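Local coordinates for protein designed CISK-PX domain (Synthetic construct, PDB 4OXW) that is a computationally designed version of the CISK phox-homology domain, a fold many of whose natural members bind membrane phosphoinositides, as this one may, at residues Gln57-Leu62 with Ala102-Val107; Trp50-Leu55 with Glu89-Arg94. All coordinates share one frame; numbering follows the deposited sequence.

Both contacts use helix 45-58 but grip it at different depths. Contact 2 is buried near the middle of the chain, about 7 Å from its centre, and ties the helix to helix 78-96 through one hydrogen bond between two aromatic side chains. Contact 1 lies farther out, about 14 Å from the centre, where the helix ends; there a salt bridge, partly buried, meets the start of helix 105-112. The two centres are 9 Å apart, and they touch directly: Leu106 of contact 1 packs on Trp50, Leu51 and Lys54, and Val107 on Leu55. Charge pairing thus marks the periphery, while the polar aromatic pair lies inside.

Contact 1. Residues Gln57-Leu62 with Ala102-Val107; sequences QRYPEL and ANDELV
With CG of Arg58 anti to its carbonyl carbon (chi1 -68°) and the chain extended from there to NE, the guanidinium reaches across to Asp104, whose CG is turned anti to the backbone N (chi1 -174°), a setting that leaves the carboxylate facing the arginine. NH1 of Arg58 donates to OD1 of Asp104 at 2.8 Å, a salt bridge that is bent, with an N-H...O angle of 138°. The donor comes to the syn side of OD1, somewhat out of the carboxylate plane, and the two flat groups are strongly inclined to each other rather than coplanar. OD2 of Asp104 also lies close to NH1 of Arg58, at 3.0 Å, but its hydrogen bond comes from Leu106 N, at 2.9 Å on its anti side, which makes Asp104 the N-cap of helix 105-112. One buried carboxylate therefore serves both a cation and a helix start, and both would probably favour its ionised form. Leu106 follows from the first turn of that helix and lays CD1 over the centre of one guanidinium face, 3.7 Å from Arg58 CZ, so the arginine is paired at its edge and covered by a methyl on one side. Tyr59, the first residue to leave helical geometry, brings its ring edge to the same carboxylate, with CE2 3.5 Å from Asp104 OD1 and the ring nearly perpendicular to the carboxylate plane. The contact joins the C-terminal end of helix 45-58 to the start of helix 105-112, while Tyr59 also packs against Val100 and Leu101 of the short helix 99-102.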
loop_
_atom_site.group_PDB
_atom_site.type_symbol
_atom_site.label_atom_id
_atom_site.label_comp_id
_atom_site.label_asym_id
_atom_site.label_seq_id
_atom_site.Cartn_x
_atom_site.Cartn_y
_atom_site.Cartn_z
ATOM N N GLN A 57 13.178 -5.462 8.079
ATOM C CA GLN A 57 14.594 -5.762 8.309
ATOM C C GLN A 57 15.313 -4.570 8.947
ATOM O O GLN A 57 16.171 -4.761 9.800
ATOM C CB GLN A 57 15.284 -6.200 7.025
ATOM C CG GLN A 57 14.876 -7.602 6.590
ATOM C CD GLN A 57 15.002 -7.868 5.087
ATOM O OE1 GLN A 57 15.693 -7.148 4.353
ATOM N NE2 GLN A 57 14.327 -8.922 4.625
ATOM N N ARG A 58 14.931 -3.353 8.575
ATOM C CA ARG A 58 15.602 -2.154 9.037
ATOM C C ARG A 58 15.067 -1.687 10.388
ATOM O O ARG A 58 15.836 -1.273 11.274
ATOM C CB ARG A 58 15.415 -1.036 8.010
ATOM C CG ARG A 58 16.130 -1.230 6.682
ATOM C CD ARG A 58 15.955 0.017 5.816
ATOM N NE ARG A 58 16.542 -0.097 4.483
ATOM C CZ ARG A 58 16.742 0.934 3.661
ATOM N NH1 ARG A 58 16.408 2.166 4.030
ATOM N NH2 ARG A 58 17.283 0.737 2.462
ATOM N N TYR A 59 13.749 -1.775 10.564
ATOM C CA TYR A 59 13.059 -1.183 11.693
ATOM C C TYR A 59 11.980 -2.104 12.229
ATOM O O TYR A 59 10.817 -1.716 12.280
ATOM C CB TYR A 59 12.407 0.125 11.269
ATOM C CG TYR A 59 13.360 1.217 10.842
ATOM C CD1 TYR A 59 14.047 1.955 11.800
ATOM C CD2 TYR A 59 13.566 1.537 9.485
ATOM C CE1 TYR A 59 14.914 2.970 11.445
ATOM C CE2 TYR A 59 14.458 2.547 9.122
ATOM C CZ TYR A 59 15.115 3.261 10.115
ATOM O OH TYR A 59 15.995 4.277 9.812
ATOM N N PRO A 60 12.351 -3.307 12.673
ATOM C CA PRO A 60 11.386 -4.299 13.162
ATOM C C PRO A 60 10.518 -3.812 14.316
ATOM O O PRO A 60 9.364 -4.237 14.456
ATOM C CB PRO A 60 12.252 -5.491 13.567
ATOM C CG PRO A 60 13.644 -4.910 13.736
ATOM C CD PRO A 60 13.739 -3.804 12.745
ATOM N N GLU A 61 11.024 -2.880 15.110
ATOM C CA GLU A 61 10.240 -2.305 16.207
ATOM C C GLU A 61 9.117 -1.396 15.774
ATOM O O GLU A 61 8.207 -1.152 16.558
ATOM C CB GLU A 61 11.149 -1.444 17.106
ATOM C CG GLU A 61 12.312 -2.212 17.712
ATOM C CD GLU A 61 13.489 -2.418 16.784
ATOM O OE1 GLU A 61 13.498 -2.001 15.606
ATOM O OE2 GLU A 61 14.466 -3.020 17.266
ATOM N N LEU A 62 9.227 -0.800 14.589
ATOM C CA LEU A 62 8.296 0.236 14.209
ATOM C C LEU A 62 7.278 -0.167 13.158
ATOM O O LEU A 62 6.263 0.506 12.996
ATOM C CB LEU A 62 9.044 1.428 13.638
ATOM C CG LEU A 62 10.089 2.016 14.572
ATOM C CD1 LEU A 62 10.690 3.214 13.836
ATOM C CD2 LEU A 62 9.399 2.393 15.885
ATOM N N ALA A 102 8.802 7.497 7.329
ATOM C CA ALA A 102 8.330 8.407 6.279
ATOM C C ALA A 102 9.487 8.963 5.448
ATOM O O ALA A 102 9.336 9.268 4.244
ATOM C CB ALA A 102 7.528 9.550 6.900
ATOM N N ASN A 103 10.656 9.084 6.084
ATOM C CA ASN A 103 11.840 9.611 5.438
ATOM C C ASN A 103 12.802 8.580 4.917
ATOM O O ASN A 103 13.828 8.903 4.302
ATOM C CB ASN A 103 12.544 10.577 6.406
ATOM C CG ASN A 103 11.722 11.817 6.658
ATOM O OD1 ASN A 103 11.183 12.026 7.750
ATOM N ND2 ASN A 103 11.566 12.623 5.627
ATOM N N ASP A 104 12.472 7.317 5.136
ATOM C CA ASP A 104 13.271 6.263 4.625
ATOM C C ASP A 104 13.150 6.178 3.101
ATOM O O ASP A 104 12.068 6.378 2.545
ATOM C CB ASP A 104 12.890 4.953 5.304
ATOM C CG ASP A 104 13.783 3.832 4.912
ATOM O OD1 ASP A 104 14.655 3.481 5.717
ATOM O OD2 ASP A 104 13.640 3.299 3.793
ATOM N N GLU A 105 14.275 5.935 2.435
ATOM C CA GLU A 105 14.333 5.941 0.986
ATOM C C GLU A 105 13.319 4.943 0.352
ATOM O O GLU A 105 12.796 5.192 -0.741
ATOM C CB GLU A 105 15.744 5.631 0.503
ATOM C CG GLU A 105 16.708 6.791 0.739
ATOM C CD GLU A 105 18.177 6.409 0.592
ATOM O OE1 GLU A 105 18.487 5.422 -0.122
ATOM O OE2 GLU A 105 19.022 7.114 1.192
ATOM N N LEU A 106 13.079 3.841 1.032
ATOM C CA LEU A 106 12.127 2.833 0.511
ATOM C C LEU A 106 10.754 3.412 0.475
ATOM O O LEU A 106 10.006 3.211 -0.476
ATOM C CB LEU A 106 12.121 1.576 1.371
ATOM C CG LEU A 106 13.375 0.735 1.264
ATOM C CD1 LEU A 106 13.431 -0.253 2.411
ATOM C CD2 LEU A 106 13.420 0.052 -0.078
ATOM N N VAL A 107 10.384 4.096 1.543
ATOM C CA VAL A 107 9.055 4.638 1.639
ATOM C C VAL A 107 8.896 5.807 0.701
ATOM O O VAL A 107 7.876 5.951 0.045
ATOM C CB VAL A 107 8.762 5.039 3.086
ATOM C CG1 VAL A 107 7.405 5.745 3.165
ATOM C CG2 VAL A 107 8.802 3.785 3.966
#

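Contact 2. Residues Trp50-Leu55 with Glu89-Arg94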
loop_
_atom_site.group_PDB
_atom_site.type_symbol
_atom_site.label_atom_id
_atom_site.label_comp_id
_atom_site.label_asym_id
_atom_site.label_seq_id
_atom_site.Cartn_x
_atom_site.Cartn_y
_atom_site.Cartn_z
ATOM N N TRP A 50 6.653 -6.503 -0.432
ATOM C CA TRP A 50 8.089 -6.279 -0.596
ATOM C C TRP A 50 8.560 -5.123 0.308
ATOM O O TRP A 50 9.572 -5.283 1.022
ATOM C CB TRP A 50 8.455 -6.010 -2.058
ATOM C CG TRP A 50 9.948 -6.129 -2.341
ATOM C CD1 TRP A 50 10.632 -7.260 -2.686
ATOM C CD2 TRP A 50 10.902 -5.080 -2.288
ATOM N NE1 TRP A 50 11.977 -6.969 -2.841
ATOM C CE2 TRP A 50 12.168 -5.636 -2.621
ATOM C CE3 TRP A 50 10.824 -3.727 -1.987
ATOM C CZ2 TRP A 50 13.323 -4.881 -2.649
ATOM C CZ3 TRP A 50 11.964 -2.974 -2.038
ATOM C CH2 TRP A 50 13.208 -3.555 -2.360
ATOM N N LEU A 51 7.833 -3.996 0.296
ATOM C CA LEU A 51 8.166 -2.851 1.149
ATOM C C LEU A 51 8.236 -3.321 2.612
ATOM O O LEU A 51 9.185 -3.022 3.356
ATOM C CB LEU A 51 7.104 -1.762 1.016
ATOM C CG LEU A 51 7.278 -0.644 2.027
ATOM C CD1 LEU A 51 8.534 0.152 1.686
ATOM C CD2 LEU A 51 6.052 0.240 2.010
ATOM N N HIS A 52 7.217 -4.068 3.039
ATOM C CA HIS A 52 7.126 -4.525 4.400
ATOM C C HIS A 52 8.309 -5.385 4.799
ATOM O O HIS A 52 8.911 -5.194 5.854
ATOM C CB HIS A 52 5.891 -5.368 4.520
ATOM C CG HIS A 52 5.654 -5.884 5.887
ATOM N ND1 HIS A 52 5.327 -5.057 6.944
ATOM C CD2 HIS A 52 5.673 -7.142 6.377
ATOM C CE1 HIS A 52 5.153 -5.792 8.024
ATOM N NE2 HIS A 52 5.367 -7.058 7.708
ATOM N N LYS A 53 8.653 -6.344 3.952
ATOM C CA LYS A 53 9.755 -7.253 4.297
ATOM C C LYS A 53 11.060 -6.466 4.438
ATOM O O LYS A 53 11.835 -6.724 5.363
ATOM C CB LYS A 53 9.891 -8.352 3.246
ATOM C CG LYS A 53 8.810 -9.426 3.319
ATOM C CD LYS A 53 8.761 -10.145 4.665
ATOM C CE LYS A 53 7.619 -11.145 4.710
ATOM N NZ LYS A 53 7.191 -11.458 6.102
ATOM N N LYS A 54 11.286 -5.484 3.578
ATOM C CA LYS A 54 12.542 -4.709 3.622
ATOM C C LYS A 54 12.546 -3.732 4.763
ATOM O O LYS A 54 13.568 -3.544 5.398
ATOM C CB LYS A 54 12.801 -3.990 2.297
ATOM C CG LYS A 54 12.954 -4.957 1.147
ATOM C CD LYS A 54 13.890 -6.111 1.535
ATOM C CE LYS A 54 14.561 -6.766 0.348
ATOM N NZ LYS A 54 14.895 -8.207 0.551
ATOM N N LEU A 55 11.408 -3.114 5.045
ATOM C CA LEU A 55 11.324 -2.214 6.198
ATOM C C LEU A 55 11.463 -2.929 7.496
ATOM O O LEU A 55 12.068 -2.408 8.453
ATOM C CB LEU A 55 9.992 -1.477 6.223
ATOM C CG LEU A 55 9.920 -0.234 5.393
ATOM C CD1 LEU A 55 8.529 0.355 5.607
ATOM C CD2 LEU A 55 10.956 0.840 5.742
ATOM N N GLU A 89 -4.599 0.665 3.744
ATOM C CA GLU A 89 -4.681 2.095 4.090
ATOM C C GLU A 89 -4.195 2.365 5.529
ATOM O O GLU A 89 -3.363 3.242 5.768
ATOM C CB GLU A 89 -6.098 2.643 3.888
ATOM C CG GLU A 89 -6.240 4.102 4.288
ATOM C CD GLU A 89 -7.639 4.628 4.019
ATOM O OE1 GLU A 89 -8.541 4.213 4.770
ATOM O OE2 GLU A 89 -7.834 5.417 3.058
ATOM N N LYS A 90 -4.683 1.588 6.477
ATOM C CA LYS A 90 -4.244 1.719 7.889
ATOM C C LYS A 90 -2.750 1.453 7.970
ATOM O O LYS A 90 -1.994 2.167 8.659
ATOM C CB LYS A 90 -5.036 0.734 8.773
ATOM C CG LYS A 90 -4.555 0.725 10.211
ATOM C CD LYS A 90 -5.559 -0.026 11.083
ATOM C CE LYS A 90 -4.961 -0.415 12.434
ATOM N NZ LYS A 90 -5.868 -1.296 13.241
ATOM N N TYR A 91 -2.275 0.444 7.232
ATOM C CA TYR A 91 -0.837 0.116 7.226
ATOM C C TYR A 91 0.045 1.296 6.784
ATOM O O TYR A 91 0.964 1.725 7.499
ATOM C CB TYR A 91 -0.582 -1.055 6.303
ATOM C CG TYR A 91 0.874 -1.473 6.212
ATOM C CD1 TYR A 91 1.425 -2.324 7.169
ATOM C CD2 TYR A 91 1.675 -1.059 5.153
ATOM C CE1 TYR A 91 2.766 -2.690 7.108
ATOM C CE2 TYR A 91 3.002 -1.436 5.057
ATOM C CZ TYR A 91 3.554 -2.232 6.045
ATOM O OH TYR A 91 4.874 -2.580 5.933
ATOM N N ILE A 92 -0.249 1.831 5.600
ATOM C CA ILE A 92 0.581 2.892 5.061
ATOM C C ILE A 92 0.424 4.184 5.894
ATOM O O ILE A 92 1.400 4.939 6.064
ATOM C CB ILE A 92 0.386 3.085 3.529
ATOM C CG1 ILE A 92 1.527 3.927 2.950
ATOM C CG2 ILE A 92 -0.974 3.707 3.207
ATOM C CD1 ILE A 92 2.923 3.329 3.046
ATOM N N GLN A 93 -0.758 4.403 6.456
ATOM C CA GLN A 93 -0.948 5.572 7.390
ATOM C C GLN A 93 -0.067 5.430 8.614
ATOM O O GLN A 93 0.535 6.412 9.090
ATOM C CB GLN A 93 -2.428 5.742 7.764
ATOM C CG GLN A 93 -3.255 6.267 6.631
ATOM C CD GLN A 93 -4.752 6.340 6.897
ATOM O OE1 GLN A 93 -5.266 5.745 7.832
ATOM N NE2 GLN A 93 -5.462 7.082 6.047
ATOM N N ARG A 94 0.004 4.207 9.137
ATOM C CA ARG A 94 0.846 3.955 10.281
ATOM C C ARG A 94 2.294 4.147 9.940
ATOM O O ARG A 94 3.052 4.684 10.741
ATOM C CB ARG A 94 0.600 2.563 10.785
ATOM C CG ARG A 94 -0.640 2.462 11.633
ATOM C CD ARG A 94 -0.279 2.770 13.090
ATOM N NE ARG A 94 -1.436 2.975 13.969
ATOM C CZ ARG A 94 -2.387 2.069 14.196
ATOM N NH1 ARG A 94 -2.354 0.882 13.585
ATOM N NH2 ARG A 94 -3.387 2.367 15.021
#
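His52 and Tyr91 meet through the phenol oxygen, which lies against the CB, CG and ND1 side of the histidine. From the base outward, CB of His52 lies 3.3 Å from Tyr91 OH and CG 3.4 Å from it, before ND1 closes to 2.7 Å in a hydrogen bond in which either atom could be the donor. CE1 of His52, past ND1, is 3.8 Å from Tyr91 OH and 4.0 Å from Tyr91 CE1. The hydroxyl sits in the plane of the imidazole at its edge, and the two rings are oblique, their planes 63° apart. Tyr91 gets there with CG anti to its backbone N (chi1 180°), which directs the ring from helix 78-96 toward helix 45-58. A phenylalanine here would probably leave His52 ND1 without its hydroxyl partner and the imidazole freer to turn. Val63, in the loop that follows helix 45-58, packs against both His52 and Tyr91, and against Leu55. Here two helices of the PX fold, whose backbones are well separated at this point, are bridged by a long aromatic side chain within the helical layer that accompanies the fold's three-stranded antiparallel sheet.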